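Local atomic coordinates of restriction endonuclease AspBHI (Azoarcus sp., PDB entry 4OC8), a protein that acts as a DNA modification-dependent restriction endonuclease, probably pairing an N-terminal DNA-binding region with a C-terminal nuclease domain. Residues Val16-Gly22 with Arg132-Gly138; Phe46-Arg52 with Arg98-Leu103; Leu57-Asn63 with Pro121-Thr127. One frame throughout, in Å; residues are numbered along the deposited sequence.

In the fold
All three interactions reach one large mixed sheet in the N-terminal part of the chain, whose family belongs to the PUA clan. Neighbouring strands run in the order 46-48, 55-62, 122-127, 133-142 and 19-24. Interaction 3 is the middle of this row, with its centre about 10 Å from that of interaction 1 and about 12 Å from that of interaction 2. The centres of interactions 1 and 2 are about 21 Å apart. Along the chain the segments come as 16-22, 46-52, 57-63, 98-103, 121-127 and 132-138, so interaction 1 encloses the others, while 2 and 3 interleave. The row links interaction 2, with helix 100-113 and bound phosphates, to the second-subunit contact at interaction 1.

Interaction 1: Val16-Gly22 with Arg132-Gly138; sequences VDAVYAG and RTFRFRG
Tyr20 overlaps Phe136, with Tyr20 CE1 3.8 Å from Phe136 CB. Tyr20 and Phe134 both take chi1 m and share one sheet face. Val19, Ala21, Thr133 and Arg135 occupy the other. Strands 19-21 and 133-138 run antiparallel at 154°, with axes 4.6 Å apart. Tyr20 and Phe134 form the hydrogen-bonded pair: Tyr20 N to Phe134 O 2.8 Å, Phe134 N to Tyr20 O 2.9 Å. Gly22 N adds a bond to Arg132 O at 2.9 Å. At the other end Asp17 and Ala18 together face Phe136. Asp17 has left-handed-helical backbone angles (phi/psi 66/18), Asp17 N donates to Phe136 O at 2.5 Å, and Phe136 N to Ala18 O at 3.1 Å. This is the pattern of a G1 beta bulge. Val19 CG2 lies over the Arg135 guanidinium, 3.6 Å from Arg135 NH2, which also pairs with Glu128. Asp17 OD1 makes a long, out-of-plane salt bridge to Arg137 NH1, 3.7 Å, by charge alone, and a further one to Arg164 of the second subunit. Arg137 NE is hydrogen-bonded to Thr126.

Interaction 2: Phe46-Arg52 with Arg98-Leu103; sequences FRYRGTR and RFGNQL. With PO4 (phosphate ion), chain F; PO4 (phosphate ion), chain G.
Segment 46-52 starts as strand 46-48 and turns a corner at Arg49. Segment 98-103 leads into helix 100-113, with Phe99 at the N-cap position. Phe99 has left-handed-helical backbone angles (63/27), and its O accepts Leu103 N at 3.0 Å. Gly100 N is bonded to Asp85. Arg98, with chi1 m, chi2 t and chi3 p, reaches back to the strand. Its NH1 and NH2 both donate to Phe46 O, at 2.8 and 3.1 Å. Arg98 NH2 also donates to O3 of the chain F phosphate at 2.7 Å. The same phosphate takes Tyr48 N on O4 at 3.0 Å, and its O1 lies over the Tyr48 ring. Arg49 NH1 binds O4 of the chain G phosphate at 2.8 Å. Arg47 pairs instead with Asp32.

Two cation-pi contacts join the segments. Arg98 CZ is 4.5 Å from the Phe46 ring centroid. The Arg52 guanidinium stacks on Phe99, centres 4.3 Å apart and planes at 14°. Phe46 CZ comes within 3.3 Å of Gly100 N, where a beta carbon would clash with the ring. Leu103 CD1 packs on Tyr48 CD2 at 3.6 Å. The phosphates probably come from the crystallisation liquor, yet their binding by arginines and a backbone amide suggests a surface that attracts anions, which would be consistent with the DNA binding assigned to the family.

Interaction 3: Leu57-Asn63 with Pro121-Thr127; sequences LLVLTSN and PILVFTT
Six backbone hydrogen bonds join strands 57-62 and 122-127 as a parallel beta pair. Leu58 N donates to Pro121 O at 2.9 Å, and Leu123 N to Leu58 O at 2.8 Å. Leu60 N donates to Leu123 O at 2.9 Å, and Phe125 N to Leu60 O at 2.8 Å. Ser62 N to Phe125 O, 3.0 Å, is weak, and Thr127 N to Ser62 O is 2.9 Å. In the sheet, strand 46-48 lies beside 55-62 and strand 133-142 beside 122-127. The axes of strands 57-62 and 122-127 are 4.6 Å apart at 23°. Residues pair in step, one to one, with a constant offset of 64 in number: Leu58 faces Ile122, Val59 Leu123, Leu60 Val124, Thr61 Phe125 and Ser62 Thr126.

Side chains alternate between two faces. Val59, Thr61, Leu123 and Phe125 share one, which helix 34-37 and helix 182-189 help to cover. Phe125, chi1 m, places CD1 3.7 Å from Val59 CG1 and meets the Phe136 ring as well. Leu58, Leu60, Ile122 and Val124 form an apolar patch on the other face. Farther along that face Ser62 binds Asp71, and Thr126 binds Arg137. At the start of the pair Leu57 CD1 rests on Pro121 CB at 3.7 Å. Leu60, with chi1 m and chi2 t, sets its CD1 3.8 Å from Ile122 CG2.

Interaction 1: Val16-Gly22 with Arg132-Gly138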
loop_
_atom_site.group_PDB
_atom_site.type_symbol
_atom_site.label_atom_id
_atom_site.label_comp_id
_atom_site.label_asym_id
_atom_site.label_seq_id
_atom_site.Cartn_x
_atom_site.Cartn_y
_atom_site.Cartn_z
ATOM N N VAL A 16 -3.480 -5.903 -29.396
ATOM C CA VAL A 16 -3.919 -5.588 -28.039
ATOM C C VAL A 16 -5.038 -4.547 -28.016
ATOM O O VAL A 16 -4.905 -3.461 -28.588
ATOM C CB VAL A 16 -2.746 -5.114 -27.163
ATOM C CG1 VAL A 16 -3.256 -4.566 -25.843
ATOM C CG2 VAL A 16 -1.767 -6.253 -26.939
ATOM N N ASP A 17 -6.144 -4.909 -27.371
ATOM C CA ASP A 17 -7.319 -4.045 -27.239
ATOM C C ASP A 17 -8.040 -3.754 -28.562
ATOM O O ASP A 17 -8.832 -2.817 -28.649
ATOM C CB ASP A 17 -6.983 -2.752 -26.486
ATOM C CG ASP A 17 -6.593 -3.003 -25.036
ATOM O OD1 ASP A 17 -6.742 -4.148 -24.557
ATOM O OD2 ASP A 17 -6.148 -2.048 -24.370
ATOM N N ALA A 18 -7.779 -4.565 -29.582
ATOM C CA ALA A 18 -8.530 -4.474 -30.832
ATOM C C ALA A 18 -9.815 -5.293 -30.730
ATOM O O ALA A 18 -9.865 -6.308 -30.030
ATOM C CB ALA A 18 -7.690 -4.939 -32.004
ATOM N N VAL A 19 -10.856 -4.851 -31.425
ATOM C CA VAL A 19 -12.155 -5.502 -31.309
ATOM C C VAL A 19 -12.451 -6.415 -32.493
ATOM O O VAL A 19 -12.415 -5.998 -33.645
ATOM C CB VAL A 19 -13.289 -4.478 -31.129
ATOM C CG1 VAL A 19 -14.641 -5.169 -31.187
ATOM C CG2 VAL A 19 -13.120 -3.737 -29.811
ATOM N N TYR A 20 -12.744 -7.669 -32.184
ATOM C CA TYR A 20 -13.024 -8.677 -33.185
ATOM C C TYR A 20 -14.467 -9.133 -33.046
ATOM O O TYR A 20 -14.829 -9.801 -32.078
ATOM C CB TYR A 20 -12.061 -9.849 -33.014
ATOM C CG TYR A 20 -10.614 -9.433 -33.113
ATOM C CD1 TYR A 20 -9.929 -8.971 -32.001
ATOM C CD2 TYR A 20 -9.939 -9.484 -34.323
ATOM C CE1 TYR A 20 -8.607 -8.581 -32.090
ATOM C CE2 TYR A 20 -8.619 -9.099 -34.421
ATOM C CZ TYR A 20 -7.957 -8.646 -33.302
ATOM O OH TYR A 20 -6.639 -8.261 -33.392
ATOM N N ALA A 21 -15.287 -8.759 -34.021
ATOM C CA ALA A 21 -16.725 -8.982 -33.958
ATOM C C ALA A 21 -17.167 -10.139 -34.842
ATOM O O ALA A 21 -16.537 -10.435 -35.858
ATOM C CB ALA A 21 -17.462 -7.715 -34.353
ATOM N N GLY A 22 -18.258 -10.786 -34.448
ATOM C CA GLY A 22 -18.850 -11.840 -35.248
ATOM C C GLY A 22 -19.715 -11.271 -36.355
ATOM O O GLY A 22 -19.936 -10.062 -36.423
ATOM N N ARG A 132 -22.031 -10.935 -30.466
ATOM C CA ARG A 132 -20.869 -11.710 -30.054
ATOM C C ARG A 132 -19.572 -11.063 -30.548
ATOM O O ARG A 132 -19.161 -11.263 -31.691
ATOM C CB ARG A 132 -20.980 -13.148 -30.561
ATOM C CG ARG A 132 -20.079 -14.139 -29.851
ATOM C CD ARG A 132 -20.345 -15.552 -30.345
ATOM N NE ARG A 132 -19.667 -16.563 -29.536
ATOM C CZ ARG A 132 -20.191 -17.125 -28.452
ATOM N NH1 ARG A 132 -21.401 -16.771 -28.039
ATOM N NH2 ARG A 132 -19.507 -18.041 -27.776
ATOM N N THR A 133 -18.938 -10.275 -29.684
ATOM C CA THR A 133 -17.683 -9.608 -30.023
ATOM C C THR A 133 -16.679 -9.733 -28.885
ATOM O O THR A 133 -17.058 -9.845 -27.718
ATOM C CB THR A 133 -17.886 -8.111 -30.296
ATOM O OG1 THR A 133 -18.172 -7.440 -29.065
ATOM C CG2 THR A 133 -19.024 -7.885 -31.264
ATOM N N PHE A 134 -15.394 -9.697 -29.225
ATOM C CA PHE A 134 -14.347 -9.855 -28.225
ATOM C C PHE A 134 -13.216 -8.858 -28.420
ATOM O O PHE A 134 -12.735 -8.666 -29.526
ATOM C CB PHE A 134 -13.778 -11.271 -28.271
ATOM C CG PHE A 134 -14.801 -12.342 -28.048
ATOM C CD1 PHE A 134 -15.535 -12.850 -29.106
ATOM C CD2 PHE A 134 -15.027 -12.847 -26.780
ATOM C CE1 PHE A 134 -16.477 -13.837 -28.903
ATOM C CE2 PHE A 134 -15.964 -13.838 -26.572
ATOM C CZ PHE A 134 -16.691 -14.333 -27.635
ATOM N N ARG A 135 -12.795 -8.230 -27.331
ATOM C CA ARG A 135 -11.604 -7.398 -27.332
ATOM C C ARG A 135 -10.410 -8.224 -26.852
ATOM O O ARG A 135 -10.419 -8.759 -25.738
ATOM C CB ARG A 135 -11.804 -6.176 -26.434
ATOM C CG ARG A 135 -10.626 -5.221 -26.408
ATOM C CD ARG A 135 -10.889 -4.059 -25.469
ATOM N NE ARG A 135 -12.066 -3.300 -25.876
ATOM C CZ ARG A 135 -12.022 -2.173 -26.576
ATOM N NH1 ARG A 135 -10.855 -1.662 -26.941
ATOM N NH2 ARG A 135 -13.145 -1.549 -26.904
ATOM N N PHE A 136 -9.393 -8.336 -27.705
ATOM C CA PHE A 136 -8.174 -9.055 -27.359
ATOM C C PHE A 136 -7.378 -8.265 -26.329
ATOM O O PHE A 136 -7.047 -7.101 -26.548
ATOM C CB PHE A 136 -7.322 -9.314 -28.603
ATOM C CG PHE A 136 -6.030 -10.027 -28.315
ATOM C CD1 PHE A 136 -6.028 -11.348 -27.895
ATOM C CD2 PHE A 136 -4.817 -9.377 -28.463
ATOM C CE1 PHE A 136 -4.847 -12.002 -27.624
ATOM C CE2 PHE A 136 -3.630 -10.031 -28.194
ATOM C CZ PHE A 136 -3.647 -11.345 -27.776
ATOM N N ARG A 137 -7.076 -8.902 -25.202
ATOM C CA ARG A 137 -6.453 -8.207 -24.082
ATOM C C ARG A 137 -4.959 -8.469 -23.977
ATOM O O ARG A 137 -4.240 -7.733 -23.300
ATOM C CB ARG A 137 -7.145 -8.571 -22.768
ATOM C CG ARG A 137 -8.562 -8.032 -22.655
ATOM C CD ARG A 137 -8.661 -6.622 -23.205
ATOM N NE ARG A 137 -9.875 -5.944 -22.767
ATOM C CZ ARG A 137 -9.893 -4.900 -21.944
ATOM N NH1 ARG A 137 -8.757 -4.403 -21.475
ATOM N NH2 ARG A 137 -11.048 -4.345 -21.598
ATOM N N GLY A 138 -4.496 -9.519 -24.642
ATOM C CA GLY A 138 -3.080 -9.822 -24.663
ATOM C C GLY A 138 -2.722 -11.297 -24.591
ATOM O O GLY A 138 -3.581 -12.169 -24.457
#

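Interaction 2: Phe46-Arg52 with Arg98-Leu103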
loop_
_atom_site.group_PDB
_atom_site.type_symbol
_atom_site.label_atom_id
_atom_site.label_comp_id
_atom_site.label_asym_id
_atom_site.label_seq_id
_atom_site.Cartn_x
_atom_site.Cartn_y
_atom_site.Cartn_z
ATOM N N PHE A 46 -13.918 -20.758 -21.774
ATOM C CA PHE A 46 -12.518 -21.052 -22.034
ATOM C C PHE A 46 -12.444 -22.103 -23.140
ATOM O O PHE A 46 -13.187 -23.082 -23.125
ATOM C CB PHE A 46 -11.810 -21.535 -20.769
ATOM C CG PHE A 46 -12.241 -22.893 -20.318
ATOM C CD1 PHE A 46 -13.335 -23.043 -19.483
ATOM C CD2 PHE A 46 -11.552 -24.025 -20.728
ATOM C CE1 PHE A 46 -13.740 -24.298 -19.062
ATOM C CE2 PHE A 46 -11.951 -25.283 -20.315
ATOM C CZ PHE A 46 -13.050 -25.421 -19.486
ATOM N N ARG A 47 -11.560 -21.886 -24.108
ATOM C CA ARG A 47 -11.445 -22.769 -25.264
ATOM C C ARG A 47 -9.992 -23.122 -25.522
ATOM O O ARG A 47 -9.110 -22.271 -25.404
ATOM C CB ARG A 47 -12.023 -22.094 -26.505
ATOM C CG ARG A 47 -13.344 -21.398 -26.273
ATOM C CD ARG A 47 -13.791 -20.658 -27.509
ATOM N NE ARG A 47 -14.777 -19.639 -27.179
ATOM C CZ ARG A 47 -15.416 -18.904 -28.078
ATOM N NH1 ARG A 47 -15.174 -19.081 -29.368
ATOM N NH2 ARG A 47 -16.297 -17.996 -27.687
ATOM N N TYR A 48 -9.742 -24.377 -25.882
ATOM C CA TYR A 48 -8.385 -24.810 -26.195
ATOM C C TYR A 48 -8.306 -25.557 -27.521
ATOM O O TYR A 48 -9.322 -25.935 -28.101
ATOM C CB TYR A 48 -7.809 -25.676 -25.069
ATOM C CG TYR A 48 -8.637 -26.897 -24.762
ATOM C CD1 TYR A 48 -8.434 -28.092 -25.440
ATOM C CD2 TYR A 48 -9.629 -26.854 -23.794
ATOM C CE1 TYR A 48 -9.199 -29.206 -25.161
ATOM C CE2 TYR A 48 -10.394 -27.960 -23.507
ATOM C CZ TYR A 48 -10.176 -29.131 -24.192
ATOM O OH TYR A 48 -10.954 -30.222 -23.905
ATOM N N ARG A 49 -7.081 -25.746 -27.994
ATOM C CA ARG A 49 -6.818 -26.604 -29.135
ATOM C C ARG A 49 -5.934 -27.745 -28.662
ATOM O O ARG A 49 -5.234 -27.618 -27.654
ATOM C CB ARG A 49 -6.154 -25.822 -30.271
ATOM C CG ARG A 49 -7.071 -24.795 -30.911
ATOM C CD ARG A 49 -6.491 -24.248 -32.198
ATOM N NE ARG A 49 -6.424 -25.260 -33.248
ATOM C CZ ARG A 49 -5.965 -25.033 -34.476
ATOM N NH1 ARG A 49 -5.531 -23.824 -34.808
ATOM N NH2 ARG A 49 -5.937 -26.011 -35.371
ATOM N N GLY A 50 -5.973 -28.860 -29.382
ATOM C CA GLY A 50 -5.292 -30.064 -28.948
ATOM C C GLY A 50 -6.169 -30.831 -27.978
ATOM O O GLY A 50 -7.396 -30.721 -28.022
ATOM N N THR A 51 -5.543 -31.604 -27.098
ATOM C CA THR A 51 -6.278 -32.368 -26.099
ATOM C C THR A 51 -6.197 -31.658 -24.759
ATOM O O THR A 51 -5.451 -30.694 -24.620
ATOM C CB THR A 51 -5.703 -33.783 -25.950
ATOM O OG1 THR A 51 -4.362 -33.710 -25.448
ATOM C CG2 THR A 51 -5.700 -34.492 -27.293
ATOM N N ARG A 52 -6.959 -32.118 -23.771
ATOM C CA ARG A 52 -6.858 -31.488 -22.469
ATOM C C ARG A 52 -5.562 -31.901 -21.776
ATOM O O ARG A 52 -4.966 -31.089 -21.072
ATOM C CB ARG A 52 -8.099 -31.734 -21.601
ATOM C CG ARG A 52 -8.409 -33.181 -21.277
ATOM C CD ARG A 52 -9.717 -33.256 -20.508
ATOM N NE ARG A 52 -9.990 -34.591 -19.994
ATOM C CZ ARG A 52 -9.430 -35.094 -18.900
ATOM N NH1 ARG A 52 -8.556 -34.373 -18.211
ATOM N NH2 ARG A 52 -9.737 -36.318 -18.495
ATOM N N ARG A 98 -16.263 -29.359 -18.497
ATOM C CA ARG A 98 -15.274 -29.107 -19.549
ATOM C C ARG A 98 -13.827 -29.075 -19.042
ATOM O O ARG A 98 -12.912 -28.705 -19.776
ATOM C CB ARG A 98 -15.612 -27.829 -20.325
ATOM C CG ARG A 98 -16.982 -27.872 -20.978
ATOM C CD ARG A 98 -17.249 -26.633 -21.811
ATOM N NE ARG A 98 -16.356 -26.542 -22.962
ATOM C CZ ARG A 98 -15.421 -25.609 -23.116
ATOM N NH1 ARG A 98 -15.251 -24.670 -22.192
ATOM N NH2 ARG A 98 -14.659 -25.611 -24.201
ATOM N N PHE A 99 -13.640 -29.462 -17.783
ATOM C CA PHE A 99 -12.317 -29.675 -17.185
ATOM C C PHE A 99 -11.387 -28.457 -17.091
ATOM O O PHE A 99 -10.170 -28.620 -17.067
ATOM C CB PHE A 99 -11.584 -30.821 -17.885
ATOM C CG PHE A 99 -12.423 -32.046 -18.077
ATOM C CD1 PHE A 99 -12.554 -32.975 -17.057
ATOM C CD2 PHE A 99 -13.074 -32.276 -19.281
ATOM C CE1 PHE A 99 -13.328 -34.111 -17.231
ATOM C CE2 PHE A 99 -13.851 -33.403 -19.463
ATOM C CZ PHE A 99 -13.977 -34.324 -18.436
ATOM N N GLY A 100 -11.948 -27.253 -17.019
ATOM C CA GLY A 100 -11.144 -26.045 -16.903
ATOM C C GLY A 100 -10.217 -25.997 -15.699
ATOM O O GLY A 100 -9.074 -25.531 -15.793
ATOM N N ASN A 101 -10.706 -26.471 -14.560
ATOM C CA ASN A 101 -9.887 -26.498 -13.363
ATOM C C ASN A 101 -8.721 -27.461 -13.519
ATOM O O ASN A 101 -7.609 -27.144 -13.108
ATOM C CB ASN A 101 -10.713 -26.828 -12.115
ATOM C CG ASN A 101 -11.574 -25.663 -11.657
ATOM O OD1 ASN A 101 -11.319 -24.508 -12.005
ATOM N ND2 ASN A 101 -12.595 -25.962 -10.864
ATOM N N GLN A 102 -8.971 -28.628 -14.112
ATOM C CA GLN A 102 -7.902 -29.592 -14.377
ATOM C C GLN A 102 -6.831 -28.977 -15.277
ATOM O O GLN A 102 -5.633 -29.146 -15.053
ATOM C CB GLN A 102 -8.455 -30.858 -15.029
ATOM C CG GLN A 102 -8.354 -32.100 -14.163
ATOM C CD GLN A 102 -6.942 -32.355 -13.659
ATOM O OE1 GLN A 102 -6.744 -32.720 -12.497
ATOM N NE2 GLN A 102 -5.953 -32.174 -14.534
ATOM N N LEU A 103 -7.282 -28.256 -16.298
ATOM C CA LEU A 103 -6.387 -27.537 -17.184
ATOM C C LEU A 103 -5.525 -26.548 -16.415
ATOM O O LEU A 103 -4.304 -26.557 -16.553
ATOM C CB LEU A 103 -7.177 -26.807 -18.268
ATOM C CG LEU A 103 -7.373 -27.592 -19.561
ATOM C CD1 LEU A 103 -8.089 -26.744 -20.592
ATOM C CD2 LEU A 103 -6.025 -28.065 -20.088
HETATM P P PO4 F . -12.962 -27.306 -26.785
HETATM O O1 PO4 F . -12.566 -28.486 -25.930
HETATM O O2 PO4 F . -12.813 -27.680 -28.243
HETATM O O3 PO4 F . -14.402 -26.944 -26.504
HETATM O O4 PO4 F . -12.066 -26.127 -26.473
HETATM P P PO4 G . -5.765 -23.865 -38.707
HETATM O O1 PO4 G . -5.824 -25.331 -39.073
HETATM O O2 PO4 G . -5.220 -23.060 -39.867
HETATM O O3 PO4 G . -7.152 -23.370 -38.364
HETATM O O4 PO4 G . -4.862 -23.695 -37.507
#

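Interaction 3: Leu57-Asn63 with Pro121-Thr127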
loop_
_atom_site.group_PDB
_atom_site.type_symbol
_atom_site.label_atom_id
_atom_site.label_comp_id
_atom_site.label_asym_id
_atom_site.label_seq_id
_atom_site.Cartn_x
_atom_site.Cartn_y
_atom_site.Cartn_z
ATOM N N LEU A 57 -2.842 -24.742 -27.380
ATOM C CA LEU A 57 -3.158 -23.328 -27.248
ATOM C C LEU A 57 -4.392 -23.153 -26.364
ATOM O O LEU A 57 -5.334 -23.934 -26.457
ATOM C CB LEU A 57 -3.428 -22.739 -28.627
ATOM C CG LEU A 57 -3.526 -21.223 -28.703
ATOM C CD1 LEU A 57 -2.192 -20.641 -29.138
ATOM C CD2 LEU A 57 -4.631 -20.828 -29.650
ATOM N N LEU A 58 -4.391 -22.133 -25.508
ATOM C CA LEU A 58 -5.528 -21.896 -24.615
ATOM C C LEU A 58 -6.106 -20.481 -24.724
ATOM O O LEU A 58 -5.392 -19.492 -24.552
ATOM C CB LEU A 58 -5.150 -22.205 -23.164
ATOM C CG LEU A 58 -6.235 -21.891 -22.127
ATOM C CD1 LEU A 58 -7.524 -22.611 -22.464
ATOM C CD2 LEU A 58 -5.786 -22.242 -20.715
ATOM N N VAL A 59 -7.405 -20.396 -25.001
ATOM C CA VAL A 59 -8.101 -19.114 -25.095
ATOM C C VAL A 59 -9.037 -18.883 -23.902
ATOM O O VAL A 59 -9.979 -19.643 -23.693
ATOM C CB VAL A 59 -8.925 -19.027 -26.393
ATOM C CG1 VAL A 59 -9.754 -17.761 -26.411
ATOM C CG2 VAL A 59 -8.020 -19.077 -27.591
ATOM N N LEU A 60 -8.776 -17.838 -23.122
ATOM C CA LEU A 60 -9.625 -17.506 -21.979
ATOM C C LEU A 60 -10.461 -16.270 -22.273
ATOM O O LEU A 60 -9.922 -15.215 -22.620
ATOM C CB LEU A 60 -8.785 -17.255 -20.728
ATOM C CG LEU A 60 -7.889 -18.398 -20.261
ATOM C CD1 LEU A 60 -7.089 -17.985 -19.036
ATOM C CD2 LEU A 60 -8.712 -19.638 -19.976
ATOM N N THR A 61 -11.778 -16.400 -22.142
ATOM C CA THR A 61 -12.665 -15.256 -22.325
ATOM C C THR A 61 -13.313 -14.862 -21.000
ATOM O O THR A 61 -13.473 -15.686 -20.102
ATOM C CB THR A 61 -13.755 -15.519 -23.382
ATOM O OG1 THR A 61 -14.811 -16.295 -22.806
ATOM C CG2 THR A 61 -13.173 -16.255 -24.577
ATOM N N SER A 62 -13.670 -13.592 -20.874
ATOM C CA SER A 62 -14.302 -13.118 -19.656
ATOM C C SER A 62 -15.291 -11.994 -19.941
ATOM O O SER A 62 -15.069 -11.170 -20.821
ATOM C CB SER A 62 -13.247 -12.672 -18.647
ATOM O OG SER A 62 -13.845 -12.371 -17.399
ATOM N N ASN A 63 -16.388 -11.978 -19.190
ATOM C CA ASN A 63 -17.433 -10.974 -19.355
ATOM C C ASN A 63 -17.126 -9.718 -18.549
ATOM O O ASN A 63 -17.445 -8.604 -18.973
ATOM C CB ASN A 63 -18.782 -11.549 -18.916
ATOM C CG ASN A 63 -19.961 -10.780 -19.484
ATOM O OD1 ASN A 63 -19.850 -9.600 -19.821
ATOM N ND2 ASN A 63 -21.100 -11.450 -19.594
ATOM N N PRO A 121 0.344 -21.229 -25.155
ATOM C CA PRO A 121 0.080 -19.789 -25.172
ATOM C C PRO A 121 -1.340 -19.490 -24.704
ATOM O O PRO A 121 -2.300 -20.083 -25.199
ATOM C CB PRO A 121 0.236 -19.426 -26.652
ATOM C CG PRO A 121 1.185 -20.433 -27.176
ATOM C CD PRO A 121 0.863 -21.710 -26.446
ATOM N N ILE A 122 -1.462 -18.581 -23.744
ATOM C CA ILE A 122 -2.757 -18.188 -23.220
ATOM C C ILE A 122 -3.193 -16.881 -23.861
ATOM O O ILE A 122 -2.554 -15.849 -23.672
ATOM C CB ILE A 122 -2.710 -18.029 -21.689
ATOM C CG1 ILE A 122 -2.446 -19.383 -21.025
ATOM C CG2 ILE A 122 -4.005 -17.430 -21.174
ATOM C CD1 ILE A 122 -1.113 -19.472 -20.306
ATOM N N LEU A 123 -4.280 -16.933 -24.623
ATOM C CA LEU A 123 -4.818 -15.742 -25.270
ATOM C C LEU A 123 -6.048 -15.228 -24.535
ATOM O O LEU A 123 -7.091 -15.879 -24.527
ATOM C CB LEU A 123 -5.181 -16.036 -26.728
ATOM C CG LEU A 123 -4.067 -16.506 -27.668
ATOM C CD1 LEU A 123 -4.626 -16.708 -29.051
ATOM C CD2 LEU A 123 -2.928 -15.509 -27.701
ATOM N N VAL A 124 -5.923 -14.053 -23.929
ATOM C CA VAL A 124 -7.006 -13.453 -23.157
ATOM C C VAL A 124 -7.929 -12.584 -24.019
ATOM O O VAL A 124 -7.467 -11.723 -24.771
ATOM C CB VAL A 124 -6.441 -12.591 -22.012
ATOM C CG1 VAL A 124 -7.561 -12.041 -21.147
ATOM C CG2 VAL A 124 -5.461 -13.402 -21.178
ATOM N N PHE A 125 -9.234 -12.820 -23.907
ATOM C CA PHE A 125 -10.233 -11.979 -24.561
ATOM C C PHE A 125 -11.283 -11.548 -23.545
ATOM O O PHE A 125 -11.569 -12.278 -22.597
ATOM C CB PHE A 125 -10.930 -12.738 -25.691
ATOM C CG PHE A 125 -10.062 -13.007 -26.883
ATOM C CD1 PHE A 125 -9.299 -14.162 -26.955
ATOM C CD2 PHE A 125 -10.027 -12.116 -27.945
ATOM C CE1 PHE A 125 -8.502 -14.419 -28.061
ATOM C CE2 PHE A 125 -9.234 -12.366 -29.052
ATOM C CZ PHE A 125 -8.472 -13.521 -29.113
ATOM N N THR A 126 -11.861 -10.366 -23.739
ATOM C CA THR A 126 -13.001 -9.945 -22.924
ATOM C C THR A 126 -14.178 -9.571 -23.818
ATOM O O THR A 126 -13.994 -8.945 -24.850
ATOM C CB THR A 126 -12.654 -8.766 -21.983
ATOM O OG1 THR A 126 -12.212 -7.638 -22.750
ATOM C CG2 THR A 126 -11.572 -9.166 -20.999
ATOM N N THR A 127 -15.387 -9.954 -23.429
ATOM C CA THR A 127 -16.557 -9.681 -24.258
ATOM C C THR A 127 -16.992 -8.224 -24.163
ATOM O O THR A 127 -17.108 -7.676 -23.067
ATOM C CB THR A 127 -17.752 -10.560 -23.865
ATOM O OG1 THR A 127 -18.226 -10.169 -22.573
ATOM C CG2 THR A 127 -17.352 -12.023 -23.834
#